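Local coordinates for protein neck and C-terminal motor domain of Kar3 (Candida glabrata, PDB 4GKR) that binds ADP and magnesium and, as a kinesin-14 motor, probably couples ATP hydrolysis to movement along microtubules during mitosis, at residues Q72-K77 with S355-S360; T87-F92 with P127-V132; S156-E161 with I205-L210; F245-E250 with G262-V267. All coordinates share one frame; numbering follows the deposited sequence.

Contact 1 (Q72-K77 with S355-S360); sequences QVIPFK and SLRFAS
Phe76 lays one face of its ring on Leu356, where an outer strand of the small three-stranded antiparallel sheet of this kinesin motor domain meets helix 349-363. The strand and helix axes pass 9.1 Å apart at 44°, a gap that a large flat residue can bridge. The two side chains cross at about a right angle. Leu356 CB stands 3.7 Å from the centroid of the Phe76 ring, 14° off its normal, as a CH-pi contact, and Leu356 CD1 covers the same face toward CD2. Beyond the ring, Leu356 reaches Met64 and Ile66 of the small sheet and Val340 and Ile342 of the central one; a branched apolar residue suits this junction. Arg357 serves two environments. Its CG packs 4.0 Å from Phe76 CE1, while a bend at chi3 takes the guanidinium off toward Ile74, turned 73° from the ring plane and therefore not stacked on it. NH1 only brushes Ile74 CG2. Ser360, small enough to fit beside the ring, has its OG at the edge, in plane, 3.5 Å from Phe76 CD1. The same OG donates to Leu356 O at 2.9 Å, reaching that carbonyl from the face opposite to Ser360 N.

Contact 2 (T87-F92 with P127-V132); sequences TNDEIF and PGDGIV
Asn88 and Asp129 meet along their CB atoms, and the Asn88 amide passes over the start of the Asp129 side chain, its plane turned 56° from the carboxylate. Asn88 ND2 lies 3.3 Å from Asp129 CB, a packing contact and no hydrogen bond; glycine at 130 places no side chain beside the amide. Next to this pair, Asp89 OD2 and Asp129 OD1 approach to 3.0 Å with the two side chains at about a right angle. On the apolar side Ile131 CD1 fills the corner between helix 88-93 and helix 131-147, 4.3 Å from Ile91 CG2 and as far from Phe92 CD1, lying at the edge of the Phe92 ring. His138 meets that ring edge-to-face.

Further out, Thr87 caps its helix: OG1 accepts from Glu90 N at 3.1 Å, a role suited to a short hydroxyl side chain. Asn88 OD1 accepts from NH1 of Arg35, a residue of the ADP pocket, and Asn88 ND2 makes a weak hydrogen bond to Tyr122 O. The contact thus borders the nucleotide site of this P-loop motor. The two carboxylate acceptors, with no hydrogen bond between them, would be expected to repel if both are charged; the nearby N-terminal ends of the two helices may ease this.

Contact 3 (S156-E161 with I205-L210); sequences SCEFIE and ITTCVL
Cys157 and Cys208 form a hydrogen-bonded antiparallel pair, each donating its N-H to the other's carbonyl (Cys157 N to Cys208 O 2.9 Å, Cys208 N to Cys157 O 3.0 Å), beside the non-hydrogen-bonded pair of Ser156 and Val209. The ladder is short, and toward Thr206 and Ile205 the backbones drift apart, the touching parts running 139° from one another. Both bonds are somewhat bent. Thr207 CA adds a CA-H...O contact to Cys157 O.

The two cysteines point to the same face of the sheet, yet the pair makes no disulfide: Cys157 SG rests 4.1 Å from Leu210 CD1 and packs on Cys208 through its CB. Val219 and Val216 of helix 213-222 touch Cys208 and Leu210, so compact apolar groups suit this face. Here a short edge strand extends the central mixed sheet of the kinesin motor domain; strand 152-163 carries it and also pairs with strand 242-252.

On the face of Ser156, Glu158 and Thr207 lie side by side and point the same way. A bend at chi2 (133°) swings the Glu158 carboxylate along Thr207, with OE2 near CB, while the Glu158 CG methylene packs 3.6 Å from Ile205 CG2. A long acidic chain suits this partly exposed place: its methylenes lie on Ile205 and its carboxylate runs beside Thr207. Where the backbones have parted, isoleucines span the gap: Ile205 CD1 comes 4.0 Å from Ile160 CG2, the two side chains crossing at about a right angle. Thr206 turns away from strand 152-163, and its OG1 bonds Asp169 OD2.

Contact 4 (F245-E250 with G262-V267); sequences FIIHLE and GILNLV
The Phe245 ring, with CG anti to the backbone N (chi1 -159°), leans away from the partner strand, though Leu266 CD1 of that strand comes up to it obliquely. Ile247 CG1 lies at its edge, in plane, and the ring of Phe159, from the neighbouring strand, meets it closely with planes at about 60°. Nearer the backbone, Phe245 and Leu266 touch through their CB atoms. The other flat group, the His248 imidazole, is also approached obliquely, its ND1 4.3 Å from Ile263 CG1.

These residues belong to the beta hairpin of strands 242-252 and 259-268, at the heart of the kinesin central sheet. Three hydrogen-bonded pairs, Phe245 with Leu266, Ile247 with Leu264 and Leu249 with Gly262, supply six backbone bonds. They are almost straight at Phe245 (176° for its N-H to Leu266 O) and more bent at Gly262.

Ile247 and Leu266, on the face covered by helix 131-147, cross obliquely and meet at their tips, CD1 to CD1 at 3.7 Å. Leu264 CD1 packs on Ile247 CB. Leu264 and Leu266 also touch residues of helix 131-147, so apolar side chains suit this buried face. Gly262 sets only backbone against Leu249. On the other face Ile246 and Ile263 lie side by side, CG2 to CG2 at 3.8 Å. Asn265 runs alongside Ile246 with OD1, and its buried ND2 donates to Val108 O of strand 108-113.

Overall arrangement
After strand 30-36 of the central sheet, the chain builds the small antiparallel sheet, whose strand 73-78 meets helix 349-363 near the C terminus in contact 1; the other three contacts all fall within that long loop. Inside it they follow in series without crossing: contact 2 ties helix 88-93 to the start of helix 131-147, contact 3 closes the next loop, joining the short strand 208-209 to strand 152-163, and contact 4 closes the hairpin 242-252/259-268. Strands 152-163 and 242-252 are neighbours, so contacts 3 and 4 share one sheet, their centres 10 Å apart. Val132 and Ile131 of contact 2 pack on Leu266 of contact 4. Contact 1 stands apart, about 36 Å between centres from contact 3.

Contact 1 (Q72-K77 with S355-S360)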
loop_
_atom_site.group_PDB
_atom_site.type_symbol
_atom_site.label_atom_id
_atom_site.label_comp_id
_atom_site.label_asym_id
_atom_site.label_seq_id
_atom_site.Cartn_x
_atom_site.Cartn_y
_atom_site.Cartn_z
ATOM N N GLN A 72 -17.123 -24.088 -12.932
ATOM C CA GLN A 72 -16.576 -24.196 -11.573
ATOM C C GLN A 72 -16.459 -22.795 -10.945
ATOM O O GLN A 72 -15.530 -22.041 -11.260
ATOM C CB GLN A 72 -15.226 -24.929 -11.577
ATOM N N VAL A 73 -17.402 -22.445 -10.067
ATOM C CA VAL A 73 -17.491 -21.072 -9.512
ATOM C C VAL A 73 -16.804 -20.921 -8.144
ATOM O O VAL A 73 -17.173 -21.589 -7.179
ATOM C CB VAL A 73 -18.961 -20.571 -9.450
ATOM C CG1 VAL A 73 -19.074 -19.265 -8.673
ATOM C CG2 VAL A 73 -19.536 -20.397 -10.852
ATOM N N ILE A 74 -15.815 -20.030 -8.073
ATOM C CA ILE A 74 -14.982 -19.872 -6.881
ATOM C C ILE A 74 -15.344 -18.603 -6.100
ATOM O O ILE A 74 -15.258 -17.497 -6.635
ATOM C CB ILE A 74 -13.473 -19.850 -7.234
ATOM C CG1 ILE A 74 -13.083 -21.075 -8.056
ATOM C CG2 ILE A 74 -12.611 -19.816 -5.982
ATOM C CD1 ILE A 74 -13.012 -20.812 -9.543
ATOM N N PRO A 75 -15.745 -18.766 -4.822
ATOM C CA PRO A 75 -16.157 -17.648 -3.960
ATOM C C PRO A 75 -14.997 -16.958 -3.238
ATOM O O PRO A 75 -13.997 -17.602 -2.921
ATOM C CB PRO A 75 -17.074 -18.329 -2.944
ATOM C CG PRO A 75 -16.522 -19.714 -2.822
ATOM C CD PRO A 75 -15.961 -20.075 -4.168
ATOM N N PHE A 76 -15.142 -15.654 -2.992
ATOM C CA PHE A 76 -14.174 -14.870 -2.228
ATOM C C PHE A 76 -14.855 -13.844 -1.368
ATOM O O PHE A 76 -15.927 -13.387 -1.701
ATOM C CB PHE A 76 -13.203 -14.170 -3.151
ATOM C CG PHE A 76 -12.321 -15.105 -3.877
ATOM C CD1 PHE A 76 -11.212 -15.635 -3.252
ATOM C CD2 PHE A 76 -12.630 -15.495 -5.164
ATOM C CE1 PHE A 76 -10.402 -16.535 -3.900
ATOM C CE2 PHE A 76 -11.827 -16.386 -5.831
ATOM C CZ PHE A 76 -10.706 -16.906 -5.195
ATOM N N LYS A 77 -14.222 -13.475 -0.262
ATOM C CA LYS A 77 -14.784 -12.474 0.633
ATOM C C LYS A 77 -13.689 -11.527 1.081
ATOM O O LYS A 77 -12.642 -11.951 1.531
ATOM C CB LYS A 77 -15.473 -13.147 1.831
ATOM N N SER A 355 -3.985 -14.036 -7.377
ATOM C CA SER A 355 -4.111 -12.811 -6.609
ATOM C C SER A 355 -5.172 -12.896 -5.526
ATOM O O SER A 355 -4.905 -12.537 -4.386
ATOM C CB SER A 355 -4.387 -11.634 -7.524
ATOM O OG SER A 355 -3.228 -11.305 -8.247
ATOM N N LEU A 356 -6.359 -13.386 -5.868
ATOM C CA LEU A 356 -7.437 -13.495 -4.875
ATOM C C LEU A 356 -7.162 -14.514 -3.775
ATOM O O LEU A 356 -7.420 -14.250 -2.603
ATOM C CB LEU A 356 -8.799 -13.750 -5.530
ATOM C CG LEU A 356 -9.289 -12.704 -6.534
ATOM C CD1 LEU A 356 -10.766 -12.925 -6.757
ATOM C CD2 LEU A 356 -9.048 -11.265 -6.098
ATOM N N ARG A 357 -6.631 -15.669 -4.153
ATOM C CA ARG A 357 -6.270 -16.693 -3.177
ATOM C C ARG A 357 -5.167 -16.206 -2.242
ATOM O O ARG A 357 -5.189 -16.499 -1.037
ATOM C CB ARG A 357 -5.867 -17.984 -3.867
ATOM C CG ARG A 357 -7.036 -18.656 -4.563
ATOM C CD ARG A 357 -6.565 -19.647 -5.611
ATOM N NE ARG A 357 -6.519 -21.005 -5.095
ATOM C CZ ARG A 357 -7.500 -21.897 -5.218
ATOM N NH1 ARG A 357 -8.633 -21.585 -5.853
ATOM N NH2 ARG A 357 -7.339 -23.116 -4.699
ATOM N N PHE A 358 -4.220 -15.447 -2.781
ATOM C CA PHE A 358 -3.212 -14.852 -1.941
ATOM C C PHE A 358 -3.859 -13.886 -0.947
ATOM O O PHE A 358 -3.709 -14.042 0.256
ATOM C CB PHE A 358 -2.151 -14.145 -2.776
ATOM C CG PHE A 358 -1.092 -13.445 -1.956
ATOM C CD1 PHE A 358 0.052 -14.138 -1.517
ATOM C CD2 PHE A 358 -1.223 -12.093 -1.635
ATOM C CE1 PHE A 358 1.040 -13.485 -0.781
ATOM C CE2 PHE A 358 -0.245 -11.441 -0.889
ATOM C CZ PHE A 358 0.886 -12.136 -0.462
ATOM N N ALA A 359 -4.578 -12.895 -1.455
ATOM C CA ALA A 359 -5.285 -11.937 -0.606
ATOM C C ALA A 359 -6.134 -12.588 0.485
ATOM O O ALA A 359 -6.305 -11.993 1.545
ATOM C CB ALA A 359 -6.162 -11.043 -1.453
ATOM N N SER A 360 -6.674 -13.785 0.223
ATOM C CA SER A 360 -7.497 -14.476 1.211
ATOM C C SER A 360 -6.678 -14.954 2.408
ATOM O O SER A 360 -7.085 -14.724 3.548
ATOM C CB SER A 360 -8.267 -15.642 0.598
ATOM O OG SER A 360 -9.068 -15.205 -0.479
#

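Contact 2 (T87-F92 with P127-V132)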
loop_
_atom_site.group_PDB
_atom_site.type_symbol
_atom_site.label_atom_id
_atom_site.label_comp_id
_atom_site.label_asym_id
_atom_site.label_seq_id
_atom_site.Cartn_x
_atom_site.Cartn_y
_atom_site.Cartn_z
ATOM N N THR A 87 -13.694 5.393 -8.603
ATOM C CA THR A 87 -12.591 6.303 -8.905
ATOM C C THR A 87 -11.622 6.411 -7.742
ATOM O O THR A 87 -11.992 6.136 -6.600
ATOM C CB THR A 87 -13.122 7.731 -9.135
ATOM O OG1 THR A 87 -13.688 8.241 -7.914
ATOM C CG2 THR A 87 -14.172 7.738 -10.211
ATOM N N ASN A 88 -10.403 6.864 -8.029
ATOM C CA ASN A 88 -9.414 7.136 -6.985
ATOM C C ASN A 88 -9.960 7.985 -5.843
ATOM O O ASN A 88 -9.696 7.712 -4.672
ATOM C CB ASN A 88 -8.167 7.790 -7.578
ATOM C CG ASN A 88 -7.206 6.782 -8.173
ATOM O OD1 ASN A 88 -7.459 5.579 -8.168
ATOM N ND2 ASN A 88 -6.091 7.267 -8.677
ATOM N N ASP A 89 -10.747 8.999 -6.191
ATOM C CA ASP A 89 -11.342 9.871 -5.178
ATOM C C ASP A 89 -12.317 9.152 -4.263
ATOM O O ASP A 89 -12.313 9.382 -3.060
ATOM C CB ASP A 89 -12.001 11.088 -5.822
ATOM C CG ASP A 89 -10.980 12.099 -6.321
ATOM O OD1 ASP A 89 -9.929 12.273 -5.647
ATOM O OD2 ASP A 89 -11.218 12.709 -7.393
ATOM N N GLU A 90 -13.131 8.272 -4.830
ATOM C CA GLU A 90 -14.088 7.517 -4.035
ATOM C C GLU A 90 -13.339 6.556 -3.124
ATOM O O GLU A 90 -13.669 6.404 -1.949
ATOM C CB GLU A 90 -15.092 6.774 -4.939
ATOM N N ILE A 91 -12.301 5.942 -3.671
ATOM C CA ILE A 91 -11.467 5.021 -2.925
ATOM C C ILE A 91 -10.760 5.681 -1.743
ATOM O O ILE A 91 -10.573 5.049 -0.706
ATOM C CB ILE A 91 -10.491 4.286 -3.860
ATOM C CG1 ILE A 91 -11.246 3.145 -4.550
ATOM C CG2 ILE A 91 -9.283 3.764 -3.095
ATOM C CD1 ILE A 91 -10.430 2.354 -5.538
ATOM N N PHE A 92 -10.382 6.947 -1.875
ATOM C CA PHE A 92 -9.742 7.611 -0.745
ATOM C C PHE A 92 -10.673 7.869 0.446
ATOM O O PHE A 92 -10.217 7.884 1.597
ATOM C CB PHE A 92 -9.003 8.889 -1.141
ATOM C CG PHE A 92 -8.049 9.354 -0.087
ATOM C CD1 PHE A 92 -6.818 8.715 0.083
ATOM C CD2 PHE A 92 -8.396 10.373 0.786
ATOM C CE1 PHE A 92 -5.933 9.110 1.075
ATOM C CE2 PHE A 92 -7.519 10.759 1.796
ATOM C CZ PHE A 92 -6.283 10.133 1.932
ATOM N N PRO A 127 -1.473 11.141 -10.576
ATOM C CA PRO A 127 -1.362 12.554 -10.157
ATOM C C PRO A 127 -2.649 13.125 -9.550
ATOM O O PRO A 127 -3.702 13.109 -10.191
ATOM C CB PRO A 127 -1.021 13.279 -11.464
ATOM C CG PRO A 127 -0.360 12.244 -12.307
ATOM C CD PRO A 127 -1.038 10.950 -11.977
ATOM N N GLY A 128 -2.550 13.614 -8.314
ATOM C CA GLY A 128 -3.689 14.201 -7.604
ATOM C C GLY A 128 -4.663 13.199 -6.991
ATOM O O GLY A 128 -5.172 13.410 -5.892
ATOM N N ASP A 129 -4.911 12.101 -7.699
ATOM C CA ASP A 129 -5.908 11.103 -7.322
ATOM C C ASP A 129 -5.344 9.951 -6.456
ATOM O O ASP A 129 -6.035 9.430 -5.576
ATOM C CB ASP A 129 -6.546 10.535 -8.604
ATOM C CG ASP A 129 -7.822 11.285 -9.030
ATOM O OD1 ASP A 129 -8.878 11.096 -8.380
ATOM O OD2 ASP A 129 -7.795 12.035 -10.040
ATOM N N GLY A 130 -4.101 9.547 -6.705
ATOM C CA GLY A 130 -3.578 8.304 -6.133
ATOM C C GLY A 130 -3.391 8.337 -4.626
ATOM O O GLY A 130 -3.340 9.404 -4.024
ATOM N N ILE A 131 -3.279 7.168 -4.010
ATOM C CA ILE A 131 -3.080 7.093 -2.562
ATOM C C ILE A 131 -1.965 8.037 -2.060
ATOM O O ILE A 131 -2.170 8.760 -1.083
ATOM C CB ILE A 131 -2.858 5.642 -2.076
ATOM C CG1 ILE A 131 -4.057 4.747 -2.432
ATOM C CG2 ILE A 131 -2.588 5.591 -0.579
ATOM C CD1 ILE A 131 -5.417 5.349 -2.136
ATOM N N VAL A 132 -0.812 8.067 -2.730
ATOM C CA VAL A 132 0.293 8.936 -2.279
ATOM C C VAL A 132 -0.057 10.446 -2.323
ATOM O O VAL A 132 -0.082 11.100 -1.279
ATOM C CB VAL A 132 1.631 8.608 -2.987
ATOM C CG1 VAL A 132 2.664 9.701 -2.752
ATOM C CG2 VAL A 132 2.151 7.249 -2.547
#

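Contact 3 (S156-E161 with I205-L210)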
loop_
_atom_site.group_PDB
_atom_site.type_symbol
_atom_site.label_atom_id
_atom_site.label_comp_id
_atom_site.label_asym_id
_atom_site.label_seq_id
_atom_site.Cartn_x
_atom_site.Cartn_y
_atom_site.Cartn_z
ATOM N N SER A 156 8.361 14.765 6.786
ATOM C CA SER A 156 9.405 14.438 5.829
ATOM C C SER A 156 9.078 13.145 5.111
ATOM O O SER A 156 8.225 12.373 5.550
ATOM C CB SER A 156 10.773 14.359 6.500
ATOM O OG SER A 156 10.688 13.681 7.736
ATOM N N CYS A 157 9.733 12.923 3.983
ATOM C CA CYS A 157 9.508 11.707 3.243
ATOM C C CYS A 157 10.756 11.193 2.549
ATOM O O CYS A 157 11.737 11.909 2.379
ATOM C CB CYS A 157 8.382 11.904 2.235
ATOM S SG CYS A 157 8.904 12.804 0.760
ATOM N N GLU A 158 10.676 9.928 2.165
ATOM C CA GLU A 158 11.685 9.234 1.412
ATOM C C GLU A 158 10.948 8.396 0.396
ATOM O O GLU A 158 9.833 7.937 0.646
ATOM C CB GLU A 158 12.521 8.338 2.324
ATOM C CG GLU A 158 13.507 9.094 3.190
ATOM C CD GLU A 158 13.486 8.665 4.654
ATOM O OE1 GLU A 158 12.843 7.632 4.983
ATOM O OE2 GLU A 158 14.122 9.368 5.485
ATOM N N PHE A 159 11.576 8.190 -0.754
ATOM C CA PHE A 159 10.965 7.480 -1.845
ATOM C C PHE A 159 12.000 6.521 -2.391
ATOM O O PHE A 159 12.982 6.939 -3.012
ATOM C CB PHE A 159 10.484 8.467 -2.903
ATOM C CG PHE A 159 9.553 7.874 -3.923
ATOM C CD1 PHE A 159 8.823 6.723 -3.653
ATOM C CD2 PHE A 159 9.396 8.479 -5.155
ATOM C CE1 PHE A 159 7.963 6.188 -4.586
ATOM C CE2 PHE A 159 8.540 7.946 -6.099
ATOM C CZ PHE A 159 7.823 6.793 -5.816
ATOM N N ILE A 160 11.803 5.232 -2.125
ATOM C CA ILE A 160 12.773 4.222 -2.550
ATOM C C ILE A 160 12.177 3.160 -3.468
ATOM O O ILE A 160 10.949 2.993 -3.550
ATOM C CB ILE A 160 13.519 3.552 -1.365
ATOM C CG1 ILE A 160 12.561 2.726 -0.500
ATOM C CG2 ILE A 160 14.280 4.591 -0.539
ATOM C CD1 ILE A 160 13.264 1.838 0.486
ATOM N N GLU A 161 13.064 2.478 -4.183
ATOM C CA GLU A 161 12.704 1.349 -5.027
ATOM C C GLU A 161 13.600 0.194 -4.637
ATOM O O GLU A 161 14.808 0.370 -4.439
ATOM C CB GLU A 161 12.867 1.679 -6.521
ATOM N N ILE A 205 20.104 8.063 2.267
ATOM C CA ILE A 205 18.874 8.282 1.520
ATOM C C ILE A 205 18.522 9.748 1.663
ATOM O O ILE A 205 18.602 10.290 2.768
ATOM C CB ILE A 205 17.760 7.337 2.017
ATOM C CG1 ILE A 205 18.047 5.913 1.548
ATOM C CG2 ILE A 205 16.398 7.717 1.490
ATOM C CD1 ILE A 205 18.031 5.703 0.054
ATOM N N THR A 206 18.199 10.412 0.553
ATOM C CA THR A 206 17.793 11.805 0.669
ATOM C C THR A 206 16.402 11.863 1.242
ATOM O O THR A 206 15.446 11.269 0.727
ATOM C CB THR A 206 17.954 12.683 -0.605
ATOM O OG1 THR A 206 17.507 11.978 -1.763
ATOM C CG2 THR A 206 19.439 13.138 -0.782
ATOM N N THR A 207 16.325 12.524 2.381
ATOM C CA THR A 207 15.057 12.746 3.015
ATOM C C THR A 207 14.686 14.181 2.689
ATOM O O THR A 207 15.417 15.136 2.987
ATOM C CB THR A 207 15.063 12.372 4.526
ATOM O OG1 THR A 207 14.037 13.089 5.234
ATOM C CG2 THR A 207 16.436 12.631 5.164
ATOM N N CYS A 208 13.565 14.293 1.999
ATOM C CA CYS A 208 13.019 15.554 1.604
ATOM C C CYS A 208 12.034 16.051 2.675
ATOM O O CYS A 208 11.096 15.340 3.043
ATOM C CB CYS A 208 12.341 15.364 0.258
ATOM S SG CYS A 208 11.274 16.721 -0.240
ATOM N N VAL A 209 12.279 17.255 3.195
ATOM C CA VAL A 209 11.367 17.916 4.133
ATOM C C VAL A 209 10.210 18.569 3.367
ATOM O O VAL A 209 10.436 19.462 2.548
ATOM C CB VAL A 209 12.090 18.992 4.971
ATOM C CG1 VAL A 209 11.083 19.857 5.714
ATOM C CG2 VAL A 209 13.078 18.358 5.943
ATOM N N LEU A 210 8.983 18.120 3.626
ATOM C CA LEU A 210 7.786 18.699 2.991
ATOM C C LEU A 210 7.327 19.966 3.728
ATOM O O LEU A 210 6.554 19.911 4.690
ATOM C CB LEU A 210 6.671 17.658 2.865
ATOM C CG LEU A 210 7.045 16.408 2.050
ATOM C CD1 LEU A 210 5.943 15.364 2.090
ATOM C CD2 LEU A 210 7.382 16.732 0.604
#

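Contact 4 (F245-E250 with G262-V267)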
loop_
_atom_site.group_PDB
_atom_site.type_symbol
_atom_site.label_atom_id
_atom_site.label_comp_id
_atom_site.label_asym_id
_atom_site.label_seq_id
_atom_site.Cartn_x
_atom_site.Cartn_y
_atom_site.Cartn_z
ATOM N N PHE A 245 7.023 4.626 -0.657
ATOM C CA PHE A 245 7.010 6.010 -0.247
ATOM C C PHE A 245 6.864 6.062 1.273
ATOM O O PHE A 245 5.923 5.514 1.824
ATOM C CB PHE A 245 5.869 6.724 -0.941
ATOM C CG PHE A 245 6.046 8.202 -1.008
ATOM C CD1 PHE A 245 5.573 9.024 0.022
ATOM C CD2 PHE A 245 6.686 8.785 -2.090
ATOM C CE1 PHE A 245 5.743 10.404 -0.023
ATOM C CE2 PHE A 245 6.860 10.166 -2.138
ATOM C CZ PHE A 245 6.379 10.977 -1.103
ATOM N N ILE A 246 7.815 6.675 1.967
ATOM C CA ILE A 246 7.769 6.694 3.425
ATOM C C ILE A 246 7.532 8.120 3.876
ATOM O O ILE A 246 8.282 9.020 3.504
ATOM C CB ILE A 246 9.072 6.187 4.076
ATOM C CG1 ILE A 246 9.445 4.799 3.564
ATOM C CG2 ILE A 246 8.914 6.117 5.585
ATOM C CD1 ILE A 246 10.681 4.207 4.224
ATOM N N ILE A 247 6.484 8.328 4.665
ATOM C CA ILE A 247 6.229 9.626 5.263
ATOM C C ILE A 247 6.429 9.541 6.777
ATOM O O ILE A 247 5.875 8.680 7.437
ATOM C CB ILE A 247 4.800 10.086 4.955
ATOM C CG1 ILE A 247 4.527 9.926 3.458
ATOM C CG2 ILE A 247 4.572 11.507 5.459
ATOM C CD1 ILE A 247 3.062 10.025 3.072
ATOM N N HIS A 248 7.243 10.431 7.310
ATOM C CA HIS A 248 7.444 10.528 8.730
ATOM C C HIS A 248 6.692 11.737 9.209
ATOM O O HIS A 248 6.799 12.830 8.608
ATOM C CB HIS A 248 8.924 10.684 9.038
ATOM C CG HIS A 248 9.746 9.445 8.773
ATOM N ND1 HIS A 248 10.225 8.664 9.765
ATOM C CD2 HIS A 248 10.191 8.878 7.582
ATOM C CE1 HIS A 248 10.936 7.649 9.239
ATOM N NE2 HIS A 248 10.913 7.778 7.903
ATOM N N LEU A 249 5.922 11.553 10.288
ATOM C CA LEU A 249 5.170 12.624 10.926
ATOM C C LEU A 249 5.662 12.846 12.327
ATOM O O LEU A 249 5.520 11.956 13.160
ATOM C CB LEU A 249 3.704 12.246 11.038
ATOM C CG LEU A 249 2.781 12.359 9.854
ATOM C CD1 LEU A 249 1.415 12.682 10.438
ATOM C CD2 LEU A 249 3.257 13.452 8.913
ATOM N N GLU A 250 6.202 14.029 12.613
ATOM C CA GLU A 250 6.612 14.357 13.976
ATOM C C GLU A 250 5.854 15.588 14.476
ATOM O O GLU A 250 5.878 16.648 13.838
ATOM C CB GLU A 250 8.129 14.571 14.068
ATOM N N GLY A 262 4.422 9.265 13.699
ATOM C CA GLY A 262 3.684 8.354 12.854
ATOM C C GLY A 262 4.463 8.128 11.576
ATOM O O GLY A 262 4.969 9.072 10.974
ATOM N N ILE A 263 4.587 6.872 11.175
ATOM C CA ILE A 263 5.094 6.545 9.869
ATOM C C ILE A 263 3.915 6.045 9.048
ATOM O O ILE A 263 3.032 5.369 9.583
ATOM C CB ILE A 263 6.150 5.443 9.970
ATOM C CG1 ILE A 263 7.251 5.854 10.944
ATOM C CG2 ILE A 263 6.741 5.140 8.604
ATOM C CD1 ILE A 263 7.674 4.734 11.879
ATOM N N LEU A 264 3.887 6.413 7.769
ATOM C CA LEU A 264 2.983 5.829 6.784
ATOM C C LEU A 264 3.848 5.247 5.693
ATOM O O LEU A 264 4.706 5.937 5.167
ATOM C CB LEU A 264 2.078 6.876 6.156
ATOM C CG LEU A 264 1.132 7.651 7.062
ATOM C CD1 LEU A 264 1.703 9.017 7.392
ATOM C CD2 LEU A 264 -0.207 7.835 6.383
ATOM N N ASN A 265 3.644 3.989 5.340
ATOM C CA ASN A 265 4.449 3.402 4.283
ATOM C C ASN A 265 3.524 3.061 3.157
ATOM O O ASN A 265 2.665 2.213 3.332
ATOM C CB ASN A 265 5.146 2.133 4.761
ATOM C CG ASN A 265 5.931 2.349 6.022
ATOM O OD1 ASN A 265 7.119 2.651 5.982
ATOM N ND2 ASN A 265 5.266 2.223 7.156
ATOM N N LEU A 266 3.671 3.723 2.016
ATOM C CA LEU A 266 2.756 3.490 0.925
ATOM C C LEU A 266 3.524 2.699 -0.065
ATOM O O LEU A 266 4.497 3.190 -0.616
ATOM C CB LEU A 266 2.230 4.808 0.352
ATOM C CG LEU A 266 1.695 5.685 1.497
ATOM C CD1 LEU A 266 1.663 7.153 1.150
ATOM C CD2 LEU A 266 0.340 5.215 2.004
ATOM N N VAL A 267 3.106 1.452 -0.261
ATOM C CA VAL A 267 3.897 0.487 -1.010
ATOM C C VAL A 267 3.207 0.008 -2.292
ATOM O O VAL A 267 2.056 -0.373 -2.282
ATOM C CB VAL A 267 4.303 -0.700 -0.108
ATOM C CG1 VAL A 267 5.219 -1.665 -0.847
ATOM C CG2 VAL A 267 5.007 -0.198 1.148
#